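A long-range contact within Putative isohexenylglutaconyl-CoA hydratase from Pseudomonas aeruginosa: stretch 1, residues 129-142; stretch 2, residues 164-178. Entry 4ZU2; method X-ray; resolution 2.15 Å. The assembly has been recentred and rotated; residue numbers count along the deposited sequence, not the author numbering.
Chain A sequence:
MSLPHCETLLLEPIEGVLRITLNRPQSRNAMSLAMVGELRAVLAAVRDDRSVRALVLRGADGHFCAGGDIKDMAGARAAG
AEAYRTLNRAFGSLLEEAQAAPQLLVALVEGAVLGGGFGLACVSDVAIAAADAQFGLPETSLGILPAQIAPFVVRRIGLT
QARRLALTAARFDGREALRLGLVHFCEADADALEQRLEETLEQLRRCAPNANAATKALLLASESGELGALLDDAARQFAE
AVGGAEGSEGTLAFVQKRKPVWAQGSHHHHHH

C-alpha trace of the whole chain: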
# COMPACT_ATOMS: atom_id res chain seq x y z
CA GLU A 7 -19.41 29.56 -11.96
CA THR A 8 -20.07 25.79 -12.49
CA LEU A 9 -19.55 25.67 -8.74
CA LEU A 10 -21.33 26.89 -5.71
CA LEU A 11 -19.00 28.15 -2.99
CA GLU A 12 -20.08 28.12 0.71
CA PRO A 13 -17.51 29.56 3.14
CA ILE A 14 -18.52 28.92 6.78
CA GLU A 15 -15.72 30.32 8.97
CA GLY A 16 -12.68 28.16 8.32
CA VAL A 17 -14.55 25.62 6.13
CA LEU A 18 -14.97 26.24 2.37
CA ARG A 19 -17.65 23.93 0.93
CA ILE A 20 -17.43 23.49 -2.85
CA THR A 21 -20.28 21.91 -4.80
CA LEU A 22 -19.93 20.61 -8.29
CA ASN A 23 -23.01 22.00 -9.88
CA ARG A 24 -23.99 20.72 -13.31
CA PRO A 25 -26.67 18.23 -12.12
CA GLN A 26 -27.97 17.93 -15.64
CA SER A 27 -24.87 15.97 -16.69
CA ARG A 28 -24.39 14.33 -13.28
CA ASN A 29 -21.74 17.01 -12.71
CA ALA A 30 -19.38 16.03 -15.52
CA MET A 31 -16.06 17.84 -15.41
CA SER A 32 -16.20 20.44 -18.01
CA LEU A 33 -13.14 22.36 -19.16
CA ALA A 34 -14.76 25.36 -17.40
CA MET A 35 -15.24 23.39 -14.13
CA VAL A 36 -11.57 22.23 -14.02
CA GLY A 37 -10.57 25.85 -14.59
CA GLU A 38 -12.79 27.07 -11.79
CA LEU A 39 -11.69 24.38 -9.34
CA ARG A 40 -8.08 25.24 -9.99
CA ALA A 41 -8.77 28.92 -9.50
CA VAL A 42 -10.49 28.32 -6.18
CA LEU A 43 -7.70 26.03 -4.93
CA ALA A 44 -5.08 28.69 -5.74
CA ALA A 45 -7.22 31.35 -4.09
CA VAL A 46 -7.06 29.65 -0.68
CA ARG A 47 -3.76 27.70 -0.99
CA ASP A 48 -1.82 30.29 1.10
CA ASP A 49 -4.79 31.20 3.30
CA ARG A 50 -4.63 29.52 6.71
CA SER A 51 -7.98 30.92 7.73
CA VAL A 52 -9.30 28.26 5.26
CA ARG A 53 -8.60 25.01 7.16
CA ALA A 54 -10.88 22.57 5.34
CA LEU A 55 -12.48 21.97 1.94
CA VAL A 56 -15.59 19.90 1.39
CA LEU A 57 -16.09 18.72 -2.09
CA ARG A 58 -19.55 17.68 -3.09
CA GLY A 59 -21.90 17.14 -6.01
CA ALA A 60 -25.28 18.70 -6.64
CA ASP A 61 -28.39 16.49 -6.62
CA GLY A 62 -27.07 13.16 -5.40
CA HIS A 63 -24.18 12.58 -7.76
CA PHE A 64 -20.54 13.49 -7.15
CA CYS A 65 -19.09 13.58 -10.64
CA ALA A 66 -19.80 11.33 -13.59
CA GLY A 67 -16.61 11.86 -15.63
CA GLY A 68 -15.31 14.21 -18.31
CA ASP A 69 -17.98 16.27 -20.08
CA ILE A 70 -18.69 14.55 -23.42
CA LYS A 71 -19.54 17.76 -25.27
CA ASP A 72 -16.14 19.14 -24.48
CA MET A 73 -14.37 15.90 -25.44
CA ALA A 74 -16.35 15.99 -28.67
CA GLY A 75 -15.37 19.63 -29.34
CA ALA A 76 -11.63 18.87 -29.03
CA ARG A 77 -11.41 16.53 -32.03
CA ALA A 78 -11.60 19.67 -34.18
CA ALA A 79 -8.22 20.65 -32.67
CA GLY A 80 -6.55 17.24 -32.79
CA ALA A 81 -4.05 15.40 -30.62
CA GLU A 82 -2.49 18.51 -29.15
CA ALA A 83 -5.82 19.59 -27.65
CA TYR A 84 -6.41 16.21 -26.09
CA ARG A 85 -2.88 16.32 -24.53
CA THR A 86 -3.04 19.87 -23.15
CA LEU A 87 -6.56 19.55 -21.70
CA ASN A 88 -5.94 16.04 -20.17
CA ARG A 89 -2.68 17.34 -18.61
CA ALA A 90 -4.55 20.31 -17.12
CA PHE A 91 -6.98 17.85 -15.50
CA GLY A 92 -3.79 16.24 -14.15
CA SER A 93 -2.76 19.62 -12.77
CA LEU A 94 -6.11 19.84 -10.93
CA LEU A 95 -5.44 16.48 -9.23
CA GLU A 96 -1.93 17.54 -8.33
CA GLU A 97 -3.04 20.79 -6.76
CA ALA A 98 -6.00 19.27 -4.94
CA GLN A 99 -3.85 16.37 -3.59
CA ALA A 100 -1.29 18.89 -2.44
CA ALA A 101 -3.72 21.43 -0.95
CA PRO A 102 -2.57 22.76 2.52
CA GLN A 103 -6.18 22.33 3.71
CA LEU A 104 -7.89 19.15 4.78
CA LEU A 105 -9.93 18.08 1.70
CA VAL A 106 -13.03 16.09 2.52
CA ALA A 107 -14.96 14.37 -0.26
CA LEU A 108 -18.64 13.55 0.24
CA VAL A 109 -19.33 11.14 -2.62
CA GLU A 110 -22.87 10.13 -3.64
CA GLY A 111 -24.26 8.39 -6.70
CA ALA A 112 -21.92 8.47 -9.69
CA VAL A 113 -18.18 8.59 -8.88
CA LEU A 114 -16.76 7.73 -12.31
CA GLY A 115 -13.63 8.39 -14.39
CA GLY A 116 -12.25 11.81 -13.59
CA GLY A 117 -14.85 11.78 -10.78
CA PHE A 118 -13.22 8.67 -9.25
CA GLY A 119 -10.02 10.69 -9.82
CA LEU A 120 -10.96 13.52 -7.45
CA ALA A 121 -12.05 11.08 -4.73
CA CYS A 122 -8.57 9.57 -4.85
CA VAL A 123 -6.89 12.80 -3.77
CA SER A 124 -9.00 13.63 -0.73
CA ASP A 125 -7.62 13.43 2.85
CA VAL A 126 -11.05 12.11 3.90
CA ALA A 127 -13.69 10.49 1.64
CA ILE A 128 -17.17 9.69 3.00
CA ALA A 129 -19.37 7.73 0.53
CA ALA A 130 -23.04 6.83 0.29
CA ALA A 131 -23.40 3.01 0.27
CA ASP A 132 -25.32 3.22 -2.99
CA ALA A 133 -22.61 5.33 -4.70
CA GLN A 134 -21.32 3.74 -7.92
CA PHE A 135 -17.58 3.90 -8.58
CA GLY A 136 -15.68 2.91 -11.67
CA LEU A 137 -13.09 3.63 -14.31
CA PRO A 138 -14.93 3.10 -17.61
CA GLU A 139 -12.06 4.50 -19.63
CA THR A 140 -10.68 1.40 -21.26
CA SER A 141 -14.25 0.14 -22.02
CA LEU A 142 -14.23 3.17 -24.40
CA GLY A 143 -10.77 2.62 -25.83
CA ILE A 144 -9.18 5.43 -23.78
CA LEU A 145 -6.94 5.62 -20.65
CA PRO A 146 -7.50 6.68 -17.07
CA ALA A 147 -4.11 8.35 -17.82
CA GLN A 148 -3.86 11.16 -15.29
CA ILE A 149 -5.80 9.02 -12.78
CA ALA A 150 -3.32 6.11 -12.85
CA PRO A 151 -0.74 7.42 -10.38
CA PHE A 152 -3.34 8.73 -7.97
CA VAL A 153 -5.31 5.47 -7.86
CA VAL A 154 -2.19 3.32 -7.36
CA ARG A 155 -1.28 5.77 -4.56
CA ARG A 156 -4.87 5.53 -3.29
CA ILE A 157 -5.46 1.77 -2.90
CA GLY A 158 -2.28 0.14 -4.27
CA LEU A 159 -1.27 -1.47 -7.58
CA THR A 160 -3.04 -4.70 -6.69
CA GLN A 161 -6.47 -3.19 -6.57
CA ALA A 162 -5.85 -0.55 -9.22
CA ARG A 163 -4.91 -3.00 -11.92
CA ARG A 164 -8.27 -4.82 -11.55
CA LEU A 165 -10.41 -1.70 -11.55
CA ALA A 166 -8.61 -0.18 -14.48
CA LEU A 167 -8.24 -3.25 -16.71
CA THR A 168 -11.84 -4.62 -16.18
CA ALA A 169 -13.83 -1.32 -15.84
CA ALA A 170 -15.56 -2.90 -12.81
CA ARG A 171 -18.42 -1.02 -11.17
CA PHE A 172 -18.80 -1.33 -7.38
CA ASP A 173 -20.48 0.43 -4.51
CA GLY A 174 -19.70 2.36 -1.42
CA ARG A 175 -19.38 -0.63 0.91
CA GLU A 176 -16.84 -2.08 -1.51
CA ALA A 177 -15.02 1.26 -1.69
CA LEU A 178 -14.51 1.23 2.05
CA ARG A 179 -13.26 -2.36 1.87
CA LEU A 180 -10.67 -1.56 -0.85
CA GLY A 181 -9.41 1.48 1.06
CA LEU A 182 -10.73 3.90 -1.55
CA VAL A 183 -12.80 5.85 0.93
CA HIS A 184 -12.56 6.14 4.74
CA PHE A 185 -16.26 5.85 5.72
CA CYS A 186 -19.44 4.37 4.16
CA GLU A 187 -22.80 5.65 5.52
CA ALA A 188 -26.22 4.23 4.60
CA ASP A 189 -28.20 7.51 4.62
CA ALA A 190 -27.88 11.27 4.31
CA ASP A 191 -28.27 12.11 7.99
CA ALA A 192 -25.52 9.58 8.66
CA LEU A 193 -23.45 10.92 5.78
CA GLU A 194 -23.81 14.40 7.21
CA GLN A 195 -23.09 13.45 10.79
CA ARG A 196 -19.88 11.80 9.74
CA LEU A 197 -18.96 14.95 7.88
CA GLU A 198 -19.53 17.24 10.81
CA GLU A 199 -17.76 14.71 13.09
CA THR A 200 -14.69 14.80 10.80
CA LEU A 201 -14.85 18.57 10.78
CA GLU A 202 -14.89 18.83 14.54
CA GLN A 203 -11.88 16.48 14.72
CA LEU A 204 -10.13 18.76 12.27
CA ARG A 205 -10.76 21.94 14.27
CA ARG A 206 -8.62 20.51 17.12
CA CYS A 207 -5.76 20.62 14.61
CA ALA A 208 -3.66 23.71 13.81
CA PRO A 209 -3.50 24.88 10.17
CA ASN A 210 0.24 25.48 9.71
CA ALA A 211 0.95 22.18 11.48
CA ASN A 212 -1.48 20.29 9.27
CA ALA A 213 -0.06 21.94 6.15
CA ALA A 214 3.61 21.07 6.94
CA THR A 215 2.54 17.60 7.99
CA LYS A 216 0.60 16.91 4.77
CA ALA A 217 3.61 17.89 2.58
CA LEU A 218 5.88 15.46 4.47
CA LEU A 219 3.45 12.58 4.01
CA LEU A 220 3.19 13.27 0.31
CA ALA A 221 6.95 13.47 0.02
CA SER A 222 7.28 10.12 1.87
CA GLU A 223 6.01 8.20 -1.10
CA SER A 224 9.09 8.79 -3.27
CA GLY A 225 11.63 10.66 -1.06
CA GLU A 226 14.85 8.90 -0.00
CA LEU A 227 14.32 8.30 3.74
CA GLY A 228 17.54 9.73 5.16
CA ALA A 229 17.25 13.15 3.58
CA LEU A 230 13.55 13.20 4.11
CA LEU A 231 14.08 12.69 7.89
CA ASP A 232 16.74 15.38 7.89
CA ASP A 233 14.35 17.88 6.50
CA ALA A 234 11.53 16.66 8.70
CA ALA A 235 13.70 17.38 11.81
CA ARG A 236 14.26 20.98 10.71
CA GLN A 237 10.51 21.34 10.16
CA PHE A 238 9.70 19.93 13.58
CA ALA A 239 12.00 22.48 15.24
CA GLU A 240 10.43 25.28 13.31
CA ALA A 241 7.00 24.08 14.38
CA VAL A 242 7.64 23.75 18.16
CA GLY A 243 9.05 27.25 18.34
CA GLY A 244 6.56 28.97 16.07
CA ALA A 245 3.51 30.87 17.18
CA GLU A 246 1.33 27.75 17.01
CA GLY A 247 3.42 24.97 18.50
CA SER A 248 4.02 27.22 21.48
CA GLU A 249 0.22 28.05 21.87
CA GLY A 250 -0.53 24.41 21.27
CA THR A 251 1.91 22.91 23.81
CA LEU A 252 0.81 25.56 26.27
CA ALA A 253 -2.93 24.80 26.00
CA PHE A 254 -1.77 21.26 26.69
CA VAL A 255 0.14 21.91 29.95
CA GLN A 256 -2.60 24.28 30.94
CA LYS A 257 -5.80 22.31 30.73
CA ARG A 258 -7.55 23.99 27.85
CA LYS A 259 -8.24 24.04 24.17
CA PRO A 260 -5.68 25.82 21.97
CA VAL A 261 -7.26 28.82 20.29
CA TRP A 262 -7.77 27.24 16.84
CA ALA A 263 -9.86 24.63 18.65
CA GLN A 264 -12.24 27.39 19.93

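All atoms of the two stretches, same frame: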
# COMPACT_ATOMS: atom_id res chain seq x y z
N ALA A 129 -18.50 8.10 1.65
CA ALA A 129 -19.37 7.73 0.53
C ALA A 129 -20.72 7.24 1.01
O ALA A 129 -20.85 6.68 2.11
CB ALA A 129 -18.73 6.67 -0.32
N ALA A 130 -21.73 7.46 0.16
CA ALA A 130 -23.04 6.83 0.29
C ALA A 130 -22.91 5.36 -0.14
O ALA A 130 -22.29 5.08 -1.15
CB ALA A 130 -24.00 7.54 -0.60
N ALA A 131 -23.49 4.43 0.62
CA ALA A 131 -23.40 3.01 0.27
C ALA A 131 -23.86 2.69 -1.13
O ALA A 131 -23.41 1.71 -1.71
CB ALA A 131 -24.24 2.16 1.26
N ASP A 132 -24.79 3.48 -1.66
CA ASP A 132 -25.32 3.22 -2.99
C ASP A 132 -24.58 4.04 -4.08
O ASP A 132 -25.05 4.16 -5.22
CB ASP A 132 -26.84 3.48 -3.02
CG ASP A 132 -27.21 4.90 -2.57
OD1 ASP A 132 -26.27 5.71 -2.38
OD2 ASP A 132 -28.42 5.22 -2.42
N ALA A 133 -23.44 4.63 -3.73
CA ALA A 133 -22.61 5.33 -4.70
C ALA A 133 -22.10 4.29 -5.68
O ALA A 133 -21.93 3.15 -5.29
CB ALA A 133 -21.48 6.07 -4.02
N GLN A 134 -21.93 4.65 -6.96
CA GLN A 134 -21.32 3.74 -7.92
C GLN A 134 -20.02 4.32 -8.52
O GLN A 134 -20.00 5.35 -9.22
CB GLN A 134 -22.29 3.23 -9.00
CG GLN A 134 -23.25 2.00 -8.63
CD GLN A 134 -22.61 0.79 -7.87
OE1 GLN A 134 -22.07 0.96 -6.79
NE2 GLN A 134 -22.72 -0.43 -8.43
N PHE A 135 -18.95 3.60 -8.20
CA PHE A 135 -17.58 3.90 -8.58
C PHE A 135 -17.15 3.09 -9.78
O PHE A 135 -17.63 1.97 -10.01
CB PHE A 135 -16.62 3.53 -7.42
CG PHE A 135 -16.87 4.27 -6.17
CD1 PHE A 135 -17.85 3.83 -5.28
CD2 PHE A 135 -16.13 5.40 -5.85
CE1 PHE A 135 -18.10 4.53 -4.09
CE2 PHE A 135 -16.37 6.11 -4.68
CZ PHE A 135 -17.37 5.67 -3.80
N GLY A 136 -16.23 3.64 -10.56
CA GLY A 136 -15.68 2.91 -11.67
C GLY A 136 -14.69 3.73 -12.47
O GLY A 136 -14.62 4.96 -12.36
N LEU A 137 -13.91 3.02 -13.26
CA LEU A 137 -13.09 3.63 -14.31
C LEU A 137 -13.50 3.06 -15.66
O LEU A 137 -12.95 2.05 -16.10
CB LEU A 137 -11.60 3.36 -14.04
CG LEU A 137 -11.08 4.01 -12.75
CD1 LEU A 137 -9.64 3.59 -12.39
CD2 LEU A 137 -11.15 5.49 -12.82
N PRO A 138 -14.48 3.68 -16.33
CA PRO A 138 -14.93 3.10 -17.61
C PRO A 138 -13.95 3.28 -18.78
O PRO A 138 -14.15 2.71 -19.84
CB PRO A 138 -16.20 3.89 -17.93
CG PRO A 138 -16.61 4.50 -16.63
CD PRO A 138 -15.32 4.80 -15.93
N GLU A 139 -12.88 4.01 -18.55
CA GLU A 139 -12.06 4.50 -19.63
C GLU A 139 -11.65 3.47 -20.63
O GLU A 139 -11.83 3.67 -21.83
CB GLU A 139 -10.84 5.23 -19.11
CG GLU A 139 -11.13 6.60 -18.66
CD GLU A 139 -11.52 6.67 -17.20
OE1 GLU A 139 -11.93 5.64 -16.61
OE2 GLU A 139 -11.42 7.76 -16.66
N THR A 140 -11.13 2.34 -20.22
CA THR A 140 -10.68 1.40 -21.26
C THR A 140 -11.85 0.63 -21.93
O THR A 140 -11.65 -0.02 -22.95
CB THR A 140 -9.72 0.36 -20.73
OG1 THR A 140 -10.41 -0.45 -19.78
CG2 THR A 140 -8.49 1.00 -20.10
N SER A 141 -13.05 0.66 -21.34
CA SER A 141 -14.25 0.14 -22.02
C SER A 141 -14.72 1.05 -23.19
O SER A 141 -15.68 0.75 -23.88
CB SER A 141 -15.40 -0.15 -21.02
OG SER A 141 -16.12 0.99 -20.56
N LEU A 142 -13.99 2.15 -23.38
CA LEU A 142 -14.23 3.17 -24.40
C LEU A 142 -12.97 3.39 -25.24
O LEU A 142 -12.89 4.32 -26.05
CB LEU A 142 -14.56 4.51 -23.72
CG LEU A 142 -16.03 4.94 -23.67
CD1 LEU A 142 -16.81 3.98 -22.80
CD2 LEU A 142 -16.12 6.36 -23.15
N ARG A 164 -7.00 -4.16 -11.28
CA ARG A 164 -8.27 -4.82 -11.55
C ARG A 164 -9.31 -3.81 -11.96
O ARG A 164 -10.00 -4.04 -12.92
CB ARG A 164 -8.79 -5.60 -10.32
CG ARG A 164 -10.14 -6.27 -10.54
CD ARG A 164 -10.59 -7.15 -9.36
NE ARG A 164 -11.22 -6.37 -8.31
CZ ARG A 164 -12.46 -5.89 -8.34
NH1 ARG A 164 -13.24 -6.10 -9.37
NH2 ARG A 164 -12.93 -5.20 -7.31
N LEU A 165 -9.39 -2.68 -11.26
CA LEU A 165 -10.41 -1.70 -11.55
C LEU A 165 -10.25 -1.14 -12.94
O LEU A 165 -11.24 -1.05 -13.70
CB LEU A 165 -10.46 -0.58 -10.50
CG LEU A 165 -10.57 -1.05 -9.05
CD1 LEU A 165 -11.02 0.11 -8.16
CD2 LEU A 165 -11.48 -2.23 -8.94
N ALA A 166 -9.00 -0.81 -13.26
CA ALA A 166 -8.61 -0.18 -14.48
C ALA A 166 -8.70 -1.10 -15.73
O ALA A 166 -9.07 -0.65 -16.81
CB ALA A 166 -7.20 0.36 -14.34
N LEU A 167 -8.30 -2.35 -15.58
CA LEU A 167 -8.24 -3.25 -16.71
C LEU A 167 -9.53 -4.11 -16.93
O LEU A 167 -9.57 -4.92 -17.85
CB LEU A 167 -7.01 -4.14 -16.57
CG LEU A 167 -5.73 -3.34 -16.35
CD1 LEU A 167 -4.58 -4.26 -16.02
CD2 LEU A 167 -5.40 -2.42 -17.57
N THR A 168 -10.56 -3.90 -16.09
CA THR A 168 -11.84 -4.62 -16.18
C THR A 168 -13.03 -3.63 -16.17
O THR A 168 -14.16 -4.03 -16.35
CB THR A 168 -12.02 -5.73 -15.02
OG1 THR A 168 -12.22 -5.12 -13.74
CG2 THR A 168 -10.83 -6.65 -14.93
N ALA A 169 -12.77 -2.35 -15.93
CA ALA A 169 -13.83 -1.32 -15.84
C ALA A 169 -14.96 -1.70 -14.87
O ALA A 169 -16.11 -1.29 -15.03
CB ALA A 169 -14.39 -1.03 -17.24
N ALA A 170 -14.60 -2.43 -13.82
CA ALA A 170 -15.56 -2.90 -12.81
C ALA A 170 -16.30 -1.79 -12.08
O ALA A 170 -15.69 -0.87 -11.55
CB ALA A 170 -14.80 -3.75 -11.75
N ARG A 171 -17.63 -1.91 -12.00
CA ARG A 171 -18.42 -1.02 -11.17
C ARG A 171 -18.50 -1.67 -9.78
O ARG A 171 -18.36 -2.90 -9.66
CB ARG A 171 -19.82 -0.82 -11.76
CG ARG A 171 -20.02 0.46 -12.56
CD ARG A 171 -19.11 0.62 -13.75
NE ARG A 171 -19.68 1.60 -14.70
CZ ARG A 171 -19.27 1.77 -15.95
NH1 ARG A 171 -18.25 1.05 -16.43
NH2 ARG A 171 -19.89 2.69 -16.72
N PHE A 172 -18.73 -0.86 -8.76
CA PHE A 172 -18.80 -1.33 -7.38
C PHE A 172 -19.28 -0.19 -6.52
O PHE A 172 -19.17 0.99 -6.92
CB PHE A 172 -17.44 -1.81 -6.85
CG PHE A 172 -16.33 -0.76 -6.92
CD1 PHE A 172 -15.61 -0.57 -8.08
CD2 PHE A 172 -16.02 0.02 -5.82
CE1 PHE A 172 -14.60 0.37 -8.15
CE2 PHE A 172 -15.00 0.98 -5.88
CZ PHE A 172 -14.30 1.16 -7.05
N ASP A 173 -19.79 -0.53 -5.34
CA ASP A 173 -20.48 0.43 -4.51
C ASP A 173 -19.67 0.91 -3.37
O ASP A 173 -18.51 0.51 -3.19
CB ASP A 173 -21.81 -0.16 -4.01
CG ASP A 173 -21.63 -1.16 -2.86
OD1 ASP A 173 -20.61 -1.90 -2.79
OD2 ASP A 173 -22.54 -1.20 -2.01
N GLY A 174 -20.30 1.81 -2.60
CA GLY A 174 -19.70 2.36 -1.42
C GLY A 174 -19.12 1.37 -0.41
O GLY A 174 -18.07 1.63 0.17
N ARG A 175 -19.81 0.26 -0.16
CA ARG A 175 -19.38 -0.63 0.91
C ARG A 175 -18.08 -1.25 0.41
O ARG A 175 -17.14 -1.40 1.15
CB ARG A 175 -20.42 -1.73 1.24
CG ARG A 175 -21.85 -1.28 1.70
CD ARG A 175 -21.95 -0.80 3.18
NE ARG A 175 -23.29 -1.02 3.75
CZ ARG A 175 -23.95 -0.20 4.59
NH1 ARG A 175 -23.44 0.94 5.01
NH2 ARG A 175 -25.17 -0.55 4.99
N GLU A 176 -18.04 -1.58 -0.88
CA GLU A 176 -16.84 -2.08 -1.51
C GLU A 176 -15.72 -1.04 -1.50
O GLU A 176 -14.54 -1.42 -1.47
CB GLU A 176 -17.15 -2.50 -2.95
CG GLU A 176 -15.92 -2.80 -3.78
CD GLU A 176 -15.78 -4.23 -4.18
OE1 GLU A 176 -15.08 -4.96 -3.47
OE2 GLU A 176 -16.33 -4.62 -5.22
N ALA A 177 -16.06 0.25 -1.52
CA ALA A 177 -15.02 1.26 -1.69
C ALA A 177 -14.33 1.52 -0.37
O ALA A 177 -13.19 1.93 -0.34
CB ALA A 177 -15.55 2.53 -2.25
N LEU A 178 -15.06 1.28 0.71
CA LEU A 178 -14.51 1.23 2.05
C LEU A 178 -13.60 0.01 2.24
O LEU A 178 -12.54 0.08 2.87
CB LEU A 178 -15.67 1.17 3.03
CG LEU A 178 -15.49 1.53 4.51
CD1 LEU A 178 -15.67 0.28 5.34
CD2 LEU A 178 -14.15 2.20 4.78
O HOH W 1 -13.19 0.35 -12.74
O HOH W 2 -10.16 2.08 -17.35

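How does the beginning of stretch 1 receive the helix that starts at Gly174? The strand ending at Ala130 gives way to a type I turn from Ala130 to Ala133, closed by a bond from Ala133 N to Ala130 O at 2.9 Å. The turn leaves two carbonyls facing the first amide of the helix: Gly174 N makes weak, bent hydrogen bonds to Ala131 O at 3.2 Å and to Ala133 O at 3.4 Å. Such an amide has no partner within its own helix, so these carbonyls give it an outlet. The fit depends on glycine, since a CB on Gly174 would lie about 2.5 Å from Ala130 O and 2.8 Å from Ala131 CA, both clashes. Asp173 caps the same helix, its OD1 accepting from Glu176 N at 3.2 Å. A little further out, the methyl of Ala131 lies over one face of the Arg175 guanidinium, with Ala131 CB 4.0 Å from Arg175 NH1.

What joins the backbones where stretch 1 becomes extended again? Phe135 and Phe172 form an antiparallel hydrogen-bonded pair. The bond from Phe135 N to Phe172 O is short and nearly straight, at 2.9 Å and 166°, whereas its return from Phe172 N to Phe135 O is longer, at 3.3 Å and 138°. Alpha hydrogens supplement this small ladder: Asp173 CA approaches Ala133 O at 3.2 Å, and Arg171 CA approaches Phe135 O at 3.3 Å.

Where do the two phenylalanine side chains go? Both leave on the same face of the sheet, and the planes of the Phe135 and Phe172 rings are nearly parallel, 12° apart, but slid so that the rings barely overlap; the centroid of the Phe135 ring is 5.5 Å from the centroid of the Phe172 ring. The closer packing is between aliphatic carbon and ring: Phe135 CB sits over the face of the Phe172 ring, 3.3 Å from Phe172 CZ, in a CH-pi contact. The Phe135 ring is covered in turn by the Ala177 methyl, with Ala177 CB 3.7 Å from Phe135 CE1. One aromatic residue thus ties the paired backbone to the first turn of the helix.

How does the contact continue once the strand pairing ends? Water takes over part of the bonding. Water 1 accepts from Leu137 N and donates to Leu165 O and Ala170 O, linking stretch 1 to both the helix and the segment after it. Ala169, with positive phi, turns the chain out of that helix, and Ala169 CA comes within 3.5 Å of Leu137 O. Beside it, Pro138 CG lies over one face of the Arg171 guanidinium, 3.7 Å from Arg171 NH2, a contact of apolar ring against flat cation.

What secures the 3-10 segment at the far end? Thr140 OG1 donates to Ala166 O at 3.3 Å, and water 2 donates to that same carbonyl and to Leu137 O while accepting from Thr140 N. Ser141 adds a simple apolar touch, Ser141 CB lying 4.0 Å from Ala169 CB, while Ser141 OG turns back to donate to Pro138 O at 2.7 Å.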